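Local coordinates for protein acetone carboxylase alpha subunit (Xanthobacter autotrophicus Py2, PDB 5M45) that serves as the alpha subunit of a multi-subunit carboxylase and contains a region of the hydantoinase B/oxoprolinase family, with manganese and magnesium ions bound, at residues A[23-29]-A[123-128]; A[461-467]-A[622-628]; A[583-587]-A[648-652]. All blocks are in the same frame, centred on the assembly; numbering follows the deposited sequence.

Contact 1: residues A[23-29]-A[123-128]; sequences TLKEHRD and IENNWE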
loop_
_atom_site.group_PDB
_atom_site.type_symbol
_atom_site.label_atom_id
_atom_site.label_comp_id
_atom_site.label_asym_id
_atom_site.label_seq_id
_atom_site.Cartn_x
_atom_site.Cartn_y
_atom_site.Cartn_z
ATOM N N THR A 23 27.639 10.356 17.550
ATOM C CA THR A 23 26.405 10.033 16.786
ATOM C C THR A 23 26.199 8.498 16.721
ATOM O O THR A 23 27.137 7.716 16.938
ATOM C CB THR A 23 26.430 10.574 15.314
ATOM O OG1 THR A 23 27.459 9.912 14.545
ATOM C CG2 THR A 23 26.664 12.087 15.292
ATOM N N LEU A 24 24.973 8.092 16.423
ATOM C CA LEU A 24 24.685 6.651 16.188
ATOM C C LEU A 24 25.640 6.018 15.169
ATOM O O LEU A 24 26.176 4.928 15.411
ATOM C CB LEU A 24 23.228 6.440 15.770
ATOM C CG LEU A 24 22.141 6.636 16.826
ATOM C CD1 LEU A 24 20.786 6.717 16.130
ATOM C CD2 LEU A 24 22.127 5.525 17.862
ATOM N N LYS A 25 25.863 6.696 14.047
ATOM C CA LYS A 25 26.742 6.165 12.982
ATOM C C LYS A 25 28.218 6.130 13.412
ATOM O O LYS A 25 28.894 5.141 13.155
ATOM C CB LYS A 25 26.581 6.955 11.664
ATOM C CG LYS A 25 27.426 6.378 10.517
ATOM C CD LYS A 25 27.055 6.939 9.157
ATOM C CE LYS A 25 28.106 6.646 8.071
ATOM N NZ LYS A 25 28.432 5.189 8.006
ATOM N N GLU A 26 28.702 7.188 14.078
ATOM C CA GLU A 26 30.083 7.224 14.607
ATOM C C GLU A 26 30.327 6.053 15.565
ATOM O O GLU A 26 31.372 5.370 15.470
ATOM C CB GLU A 26 30.389 8.552 15.318
ATOM C CG GLU A 26 30.667 9.720 14.364
ATOM C CD GLU A 26 30.629 11.094 15.030
ATOM O OE1 GLU A 26 30.289 11.170 16.247
ATOM O OE2 GLU A 26 30.939 12.080 14.297
ATOM N N HIS A 27 29.352 5.818 16.454
ATOM C CA HIS A 27 29.407 4.767 17.452
ATOM C C HIS A 27 29.483 3.364 16.801
ATOM O O HIS A 27 30.398 2.584 17.060
ATOM C CB HIS A 27 28.177 4.896 18.369
ATOM C CG HIS A 27 28.154 3.947 19.535
ATOM N ND1 HIS A 27 29.030 4.051 20.600
ATOM C CD2 HIS A 27 27.331 2.916 19.834
ATOM C CE1 HIS A 27 28.745 3.125 21.496
ATOM N NE2 HIS A 27 27.722 2.422 21.053
ATOM N N ARG A 28 28.521 3.062 15.944
ATOM C CA ARG A 28 28.514 1.772 15.239
ATOM C C ARG A 28 29.768 1.574 14.371
ATOM O O ARG A 28 30.374 0.516 14.416
ATOM C CB ARG A 28 27.245 1.577 14.404
ATOM C CG ARG A 28 27.254 0.236 13.677
ATOM C CD ARG A 28 25.941 -0.196 13.104
ATOM N NE ARG A 28 26.075 -1.521 12.490
ATOM C CZ ARG A 28 26.359 -1.764 11.206
ATOM N NH1 ARG A 28 26.528 -0.772 10.326
ATOM N NH2 ARG A 28 26.477 -3.017 10.787
ATOM N N ASP A 29 30.169 2.587 13.599
ATOM C CA ASP A 29 31.357 2.452 12.736
ATOM C C ASP A 29 32.641 2.107 13.540
ATOM O O ASP A 29 33.455 1.285 13.076
ATOM C CB ASP A 29 31.578 3.693 11.859
ATOM C CG ASP A 29 30.538 3.840 10.722
ATOM O OD1 ASP A 29 29.709 2.942 10.451
ATOM O OD2 ASP A 29 30.520 4.906 10.084
ATOM N N ILE A 123 20.387 3.947 11.623
ATOM C CA ILE A 123 21.741 4.435 11.951
ATOM C C ILE A 123 22.454 4.903 10.672
ATOM O O ILE A 123 22.917 6.039 10.577
ATOM C CB ILE A 123 22.559 3.346 12.687
ATOM C CG1 ILE A 123 21.929 3.072 14.053
ATOM C CG2 ILE A 123 24.020 3.789 12.838
ATOM C CD1 ILE A 123 22.583 1.976 14.869
ATOM N N GLU A 124 22.481 4.037 9.673
ATOM C CA GLU A 124 23.234 4.257 8.447
ATOM C C GLU A 124 22.633 5.315 7.521
ATOM O O GLU A 124 23.341 5.866 6.675
ATOM C CB GLU A 124 23.295 2.933 7.712
ATOM C CG GLU A 124 24.358 2.799 6.691
ATOM C CD GLU A 124 25.811 2.859 7.205
ATOM O OE1 GLU A 124 26.642 2.658 6.295
ATOM O OE2 GLU A 124 26.219 3.134 8.382
ATOM N N ASN A 125 21.330 5.590 7.642
ATOM C CA ASN A 125 20.654 6.572 6.789
ATOM C C ASN A 125 20.314 7.912 7.510
ATOM O O ASN A 125 19.551 8.741 6.990
ATOM C CB ASN A 125 19.424 5.943 6.184
ATOM C CG ASN A 125 19.779 4.920 5.121
ATOM O OD1 ASN A 125 19.927 5.279 3.944
ATOM N ND2 ASN A 125 19.997 3.672 5.526
ATOM N N ASN A 126 20.917 8.134 8.676
ATOM C CA ASN A 126 20.875 9.424 9.366
ATOM C C ASN A 126 19.461 9.839 9.797
ATOM O O ASN A 126 19.074 11.028 9.721
ATOM C CB ASN A 126 21.580 10.509 8.554
ATOM C CG ASN A 126 22.027 11.703 9.410
ATOM O OD1 ASN A 126 21.970 11.673 10.623
ATOM N ND2 ASN A 126 22.515 12.738 8.750
ATOM N N TRP A 127 18.723 8.862 10.311
ATOM C CA TRP A 127 17.503 9.124 11.054
ATOM C C TRP A 127 17.751 10.088 12.230
ATOM O O TRP A 127 16.834 10.811 12.634
ATOM C CB TRP A 127 16.898 7.827 11.596
ATOM C CG TRP A 127 15.673 7.293 10.894
ATOM C CD1 TRP A 127 14.491 6.975 11.504
ATOM C CD2 TRP A 127 15.506 6.964 9.513
ATOM N NE1 TRP A 127 13.589 6.502 10.590
ATOM C CE2 TRP A 127 14.178 6.452 9.360
ATOM C CE3 TRP A 127 16.312 7.056 8.388
ATOM C CZ2 TRP A 127 13.659 6.042 8.130
ATOM C CZ3 TRP A 127 15.797 6.627 7.143
ATOM C CH2 TRP A 127 14.467 6.136 7.040
ATOM N N GLU A 128 18.976 10.081 12.786
ATOM C CA GLU A 128 19.315 11.003 13.888
ATOM C C GLU A 128 19.102 12.479 13.506
ATOM O O GLU A 128 18.583 13.240 14.330
ATOM C CB GLU A 128 20.776 10.760 14.362
ATOM C CG GLU A 128 21.267 11.646 15.496
ATOM C CD GLU A 128 22.580 11.151 16.119
ATOM O OE1 GLU A 128 23.025 10.013 15.742
ATOM O OE2 GLU A 128 23.167 11.897 16.969
HETATM O O HOH W 1 23.759 8.886 13.372
HETATM O O HOH W 2 26.815 2.115 10.674
#

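Contact 2: residues A[461-467]-A[622-628]; sequences NGTGATA and MRGGPGF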
loop_
_atom_site.group_PDB
_atom_site.type_symbol
_atom_site.label_atom_id
_atom_site.label_comp_id
_atom_site.label_asym_id
_atom_site.label_seq_id
_atom_site.Cartn_x
_atom_site.Cartn_y
_atom_site.Cartn_z
ATOM N N ASN A 461 4.222 -29.326 13.076
ATOM C CA ASN A 461 4.590 -30.314 12.065
ATOM C C ASN A 461 5.491 -31.394 12.683
ATOM O O ASN A 461 6.010 -31.224 13.786
ATOM C CB ASN A 461 5.367 -29.653 10.929
ATOM C CG ASN A 461 4.720 -28.394 10.420
ATOM O OD1 ASN A 461 3.681 -28.433 9.710
ATOM N ND2 ASN A 461 5.314 -27.226 10.800
ATOM N N GLY A 462 5.743 -32.462 11.936
ATOM C CA GLY A 462 6.680 -33.490 12.380
ATOM C C GLY A 462 8.118 -32.977 12.450
ATOM O O GLY A 462 8.490 -32.041 11.721
ATOM N N THR A 463 8.914 -33.564 13.336
ATOM C CA THR A 463 10.355 -33.249 13.438
ATOM C C THR A 463 11.213 -34.400 12.887
ATOM O O THR A 463 10.769 -35.557 12.797
ATOM C CB THR A 463 10.805 -32.887 14.868
ATOM O OG1 THR A 463 10.807 -34.062 15.697
ATOM C CG2 THR A 463 9.922 -31.850 15.479
ATOM N N GLY A 464 12.440 -34.059 12.482
ATOM C CA GLY A 464 13.383 -35.050 11.997
ATOM C C GLY A 464 13.741 -36.121 13.032
ATOM O O GLY A 464 13.876 -35.828 14.218
ATOM N N ALA A 465 13.890 -37.363 12.572
ATOM C CA ALA A 465 14.408 -38.460 13.408
ATOM C C ALA A 465 15.848 -38.212 13.863
ATOM O O ALA A 465 16.617 -37.487 13.195
ATOM C CB ALA A 465 14.340 -39.776 12.658
ATOM N N THR A 466 16.216 -38.823 14.987
ATOM C CA THR A 466 17.597 -38.744 15.486
ATOM C C THR A 466 18.335 -40.075 15.257
ATOM O O THR A 466 17.759 -41.038 14.719
ATOM C CB THR A 466 17.657 -38.268 16.979
ATOM O OG1 THR A 466 17.525 -39.381 17.897
ATOM C CG2 THR A 466 16.566 -37.203 17.253
ATOM N N ALA A 467 19.612 -40.131 15.656
ATOM C CA ALA A 467 20.387 -41.355 15.564
ATOM C C ALA A 467 20.044 -42.377 16.678
ATOM O O ALA A 467 20.530 -43.495 16.649
ATOM C CB ALA A 467 21.863 -41.058 15.572
ATOM N N MET A 622 -0.925 -30.935 7.477
ATOM C CA MET A 622 0.392 -30.505 7.989
ATOM C C MET A 622 1.463 -31.576 7.756
ATOM O O MET A 622 1.231 -32.765 8.011
ATOM C CB MET A 622 0.318 -30.177 9.496
ATOM C CG MET A 622 -0.155 -28.762 9.811
ATOM S SD MET A 622 -1.720 -28.191 9.089
ATOM C CE MET A 622 -2.871 -29.310 9.873
ATOM N N ARG A 623 2.637 -31.154 7.304
ATOM C CA ARG A 623 3.674 -32.120 6.873
ATOM C C ARG A 623 4.448 -32.813 8.004
ATOM O O ARG A 623 4.580 -32.292 9.122
ATOM C CB ARG A 623 4.715 -31.432 5.969
ATOM C CG ARG A 623 4.206 -30.522 4.842
ATOM C CD ARG A 623 3.248 -31.203 3.875
ATOM N NE ARG A 623 2.957 -30.304 2.732
ATOM C CZ ARG A 623 1.773 -29.787 2.400
ATOM N NH1 ARG A 623 0.652 -30.049 3.063
ATOM N NH2 ARG A 623 1.702 -29.001 1.332
ATOM N N GLY A 624 4.974 -33.979 7.670
ATOM C CA GLY A 624 5.889 -34.719 8.517
ATOM C C GLY A 624 7.341 -34.295 8.321
ATOM O O GLY A 624 7.667 -33.439 7.479
ATOM N N GLY A 625 8.199 -34.888 9.149
ATOM C CA GLY A 625 9.655 -34.697 9.108
ATOM C C GLY A 625 10.411 -35.931 8.568
ATOM O O GLY A 625 9.833 -37.009 8.497
ATOM N N PRO A 626 11.693 -35.749 8.193
ATOM C CA PRO A 626 12.523 -36.798 7.584
ATOM C C PRO A 626 13.024 -37.919 8.517
ATOM O O PRO A 626 13.170 -37.734 9.733
ATOM C CB PRO A 626 13.705 -36.007 7.024
ATOM C CG PRO A 626 13.855 -34.835 7.972
ATOM C CD PRO A 626 12.420 -34.467 8.317
ATOM N N GLY A 627 13.293 -39.077 7.919
ATOM C CA GLY A 627 13.737 -40.271 8.657
ATOM C C GLY A 627 15.275 -40.386 8.787
ATOM O O GLY A 627 16.030 -39.606 8.148
ATOM N N PHE A 628 15.710 -41.356 9.618
ATOM C CA PHE A 628 17.101 -41.690 9.870
ATOM C C PHE A 628 17.396 -43.192 9.741
ATOM O O PHE A 628 16.728 -44.025 10.371
ATOM C CB PHE A 628 17.522 -41.272 11.302
ATOM C CG PHE A 628 18.980 -41.555 11.594
ATOM C CD1 PHE A 628 19.388 -42.799 12.050
ATOM C CD2 PHE A 628 19.933 -40.596 11.352
ATOM C CE1 PHE A 628 20.747 -43.086 12.249
ATOM C CE2 PHE A 628 21.304 -40.875 11.576
ATOM C CZ PHE A 628 21.693 -42.104 12.018
#

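Contact 3: residues A[583-587]-A[648-652]; sequences TDPEN and VLERF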
loop_
_atom_site.group_PDB
_atom_site.type_symbol
_atom_site.label_atom_id
_atom_site.label_comp_id
_atom_site.label_asym_id
_atom_site.label_seq_id
_atom_site.Cartn_x
_atom_site.Cartn_y
_atom_site.Cartn_z
ATOM N N THR A 583 -7.386 -40.793 5.474
ATOM C CA THR A 583 -6.436 -41.775 5.974
ATOM C C THR A 583 -5.466 -42.344 4.910
ATOM O O THR A 583 -4.239 -42.384 5.135
ATOM C CB THR A 583 -7.212 -42.908 6.701
ATOM O OG1 THR A 583 -8.001 -42.343 7.779
ATOM C CG2 THR A 583 -6.257 -43.990 7.259
ATOM N N ASP A 584 -6.021 -42.753 3.767
ATOM C CA ASP A 584 -5.242 -43.262 2.642
ATOM C C ASP A 584 -5.716 -42.533 1.389
ATOM O O ASP A 584 -6.750 -42.903 0.825
ATOM C CB ASP A 584 -5.441 -44.776 2.478
ATOM C CG ASP A 584 -4.542 -45.392 1.374
ATOM O OD1 ASP A 584 -3.884 -44.648 0.598
ATOM O OD2 ASP A 584 -4.488 -46.640 1.295
ATOM N N PRO A 585 -4.980 -41.481 0.948
ATOM C CA PRO A 585 -5.507 -40.685 -0.174
ATOM C C PRO A 585 -5.544 -41.418 -1.512
ATOM O O PRO A 585 -6.213 -40.956 -2.432
ATOM C CB PRO A 585 -4.565 -39.482 -0.238
ATOM C CG PRO A 585 -3.379 -39.861 0.556
ATOM C CD PRO A 585 -3.814 -40.849 1.580
ATOM N N GLU A 586 -4.834 -42.544 -1.612
ATOM C CA GLU A 586 -4.922 -43.437 -2.770
ATOM C C GLU A 586 -6.208 -44.259 -2.763
ATOM O O GLU A 586 -6.659 -44.705 -3.811
ATOM C CB GLU A 586 -3.696 -44.371 -2.782
ATOM C CG GLU A 586 -3.533 -45.258 -4.002
ATOM C CD GLU A 586 -2.127 -45.884 -4.105
ATOM O OE1 GLU A 586 -1.114 -45.415 -3.505
ATOM O OE2 GLU A 586 -2.062 -46.888 -4.877
ATOM N N ASN A 587 -6.757 -44.526 -1.573
ATOM C CA ASN A 587 -7.987 -45.330 -1.378
ATOM C C ASN A 587 -8.965 -44.554 -0.474
ATOM O O ASN A 587 -9.282 -44.995 0.621
ATOM C CB ASN A 587 -7.630 -46.690 -0.753
ATOM C CG ASN A 587 -6.751 -47.497 -1.640
ATOM O OD1 ASN A 587 -7.189 -47.926 -2.716
ATOM N ND2 ASN A 587 -5.494 -47.654 -1.273
ATOM N N VAL A 648 1.596 -45.318 10.491
ATOM C CA VAL A 648 1.997 -45.956 9.249
ATOM C C VAL A 648 0.862 -46.842 8.744
ATOM O O VAL A 648 0.315 -47.634 9.514
ATOM C CB VAL A 648 3.242 -46.861 9.481
ATOM C CG1 VAL A 648 3.560 -47.715 8.234
ATOM C CG2 VAL A 648 4.453 -46.035 9.888
ATOM N N LEU A 649 0.549 -46.750 7.455
ATOM C CA LEU A 649 -0.440 -47.628 6.818
ATOM C C LEU A 649 0.088 -49.064 6.674
ATOM O O LEU A 649 1.246 -49.273 6.250
ATOM C CB LEU A 649 -0.859 -47.078 5.439
ATOM C CG LEU A 649 -1.555 -45.725 5.381
ATOM C CD1 LEU A 649 -1.696 -45.223 3.935
ATOM C CD2 LEU A 649 -2.917 -45.799 6.037
ATOM N N GLU A 650 -0.772 -50.029 6.988
ATOM C CA GLU A 650 -0.402 -51.450 7.016
ATOM C C GLU A 650 0.343 -51.928 5.752
ATOM O O GLU A 650 1.317 -52.683 5.847
ATOM C CB GLU A 650 -1.654 -52.315 7.251
ATOM C CG GLU A 650 -1.366 -53.812 7.511
ATOM C CD GLU A 650 -1.202 -54.649 6.257
ATOM O OE1 GLU A 650 -1.687 -54.230 5.191
ATOM O OE2 GLU A 650 -0.581 -55.747 6.314
ATOM N N ARG A 651 -0.104 -51.468 4.579
ATOM C CA ARG A 651 0.450 -51.924 3.310
ATOM C C ARG A 651 1.896 -51.546 3.056
ATOM O O ARG A 651 2.541 -52.170 2.233
ATOM C CB ARG A 651 -0.456 -51.502 2.144
ATOM C CG ARG A 651 -0.505 -49.989 1.871
ATOM C CD ARG A 651 -1.912 -49.621 1.324
ATOM N NE ARG A 651 -2.117 -48.215 0.879
ATOM C CZ ARG A 651 -1.457 -47.660 -0.134
ATOM N NH1 ARG A 651 -1.681 -46.415 -0.551
ATOM N NH2 ARG A 651 -0.499 -48.344 -0.760
ATOM N N PHE A 652 2.465 -50.591 3.789
ATOM C CA PHE A 652 3.878 -50.286 3.631
ATOM C C PHE A 652 4.804 -51.084 4.549
ATOM O O PHE A 652 6.033 -51.026 4.393
ATOM C CB PHE A 652 4.088 -48.764 3.796
ATOM C CG PHE A 652 3.433 -47.981 2.716
ATOM C CD1 PHE A 652 3.981 -47.974 1.425
ATOM C CD2 PHE A 652 2.243 -47.317 2.944
ATOM C CE1 PHE A 652 3.372 -47.279 0.380
ATOM C CE2 PHE A 652 1.611 -46.629 1.900
ATOM C CZ PHE A 652 2.194 -46.586 0.624
HETATM O O HOH W 3 0.899 -46.913 -2.792
#

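Contact 1: residues A[23-29]-A[123-128]
Ile123 packs its CG2 methyl against the first turn of helix 24-38, 3.5 Å from Leu24 O and close to CA of Lys25, while its CG1 branch lies alongside Leu24 CB at 4.0 Å. This is the tight side of the contact: Leu24 is buried and also touches Leu166 and Trp169 of strand 165-175. The same helix start is gripped by Glu128, whose chain runs out fully extended, CG anti to the backbone N (chi1 180°), and brings OE1 to Leu24 N at 2.8 Å. That bond is nearly straight (164°) and uses the syn lone pair of the carboxylate; OE2 is held by Ile17 N. Thr23 is the N-cap and forms a capping box with Glu26: Thr23 OG1 accepts from Glu26 N at 3.0 Å, and Glu26 OE1 from Thr23 N. Glu128 therefore adds a carboxylate from outside the helix to an N-terminus already capped, and a water bridges Glu128 OE1, to which it donates, and Lys25 N, from which it accepts. The solvent side is a looser salt-bridge network at the end of helix 111-124. Lys25 NZ stands above the carboxylate plane of Glu124, 3.0 Å from OE2, and equally near Asp29 OD2, where it meets the syn lone pair. Glu124 OE2 and Asp29 OD1 come within 4.1 Å, a like-charge approach that Lys25 would offset, and a second water donates to both oxygens while accepting from Arg28 NH1.

Contact 2: residues A[461-467]-A[622-628]
Phe628 lays one ring face against the backbone of Ala467, whose CA sits over the ring centre, 3.8 Å from the centroid and 12° off the normal, a CH-pi contact. The Ala467 CB methyl extends the same cover over the face toward CZ, at 3.7 Å, and the carbonyl carbon of Thr466 lies over the same face nearer the rim. With CG anti to the backbone N (chi1 -178°), the ring projects along the partner chain and its CB meets Ala465 CB. Next along the chains, Ala465 N gives a nearly linear hydrogen bond to Pro626 O at 3.0 Å. At the other end Asn461 crosses Met622 at about a right angle, Asn461 OD1 standing 3.8 Å from Met622 CB; this buried oxygen has no polar partner in the model, whereas ND2 is bonded to Cys458 O and Ala476 O. Gly462 N donates to Arg623 O in the carbonyl plane. With no side chain on Gly462, Gly624 or Gly625, the backbones close to 4.1 Å between Gly462 CA and Gly624 CA; end to end, the two segments run in nearly the same direction, 5° apart. The pair is buried, joining the loop after strand 450-454 to the one after strand 617-621, with Phe420 of helix 401-422 touching both Ala467 and Phe628.

Contact 3: residues A[583-587]-A[648-652]
Asp584 OD2 is gripped from opposite faces of its carboxylate plane, by Arg651 NE at 2.9 Å across the contact and by Asn587 ND2, also at 2.9 Å, from its own segment. Each segment contains a type I beta turn, Asp584 to Asn587 and Leu649 to Phe652, and Asp584 also forms an Asx turn in which OD1 accepts from Glu586 N. Arg651 takes the carboxylate side-on with two nitrogens: NE reaches OD2, and NH1 reaches OD1 at 3.0 Å in a nearly straight bond (173°). The guanidinium and this carboxylate are 21° from coplanar, both nitrogens coming to the syn side. Two hydrogen bonds on each carboxylate oxygen should fix the rotation of the aspartate and probably favour its charged form. Asp584 meets the arginine because its CG lies anti to the backbone N (chi1 -175°), directing the group across the gap. Glu586 enters the network more weakly, its carboxylate turned nearly perpendicular to the guanidinium plane and OE1 3.2 Å from NH1; that oxygen is also bonded to the backbone of a neighbouring chain of another protein. Beside the charges Leu649 places its two methyls against Thr583 and Asp584: CD2 meets Thr583 O and lies 4.0 Å from Thr583 CG2, and CD1 meets Asp584 CG. That other chain packs on Leu649 and Arg651 as well. Phe652 CE2 covers one face of the Arg651 guanidinium, 3.8 Å above its plane and over its centre.

Contact 2 is the core contact, with every touching residue buried, and it relies on backbone hydrogen bonds, glycines and a phenylalanine ring. Contact 3 lies at the surface of this chain, against the chain of another protein, about 18 Å away between centres on the same side of the chain's centre, and is held mostly by charge. Their segments alternate along the sequence, helix 636-645 lying between the second segments of the two. Contact 1 is partly buried and stands on the opposite side of the chain's centre, about 45 Å from contact 2 and about 60 Å from contact 3 between centres; it alone joins two helix ends, combining apolar packing with a salt-bridge network.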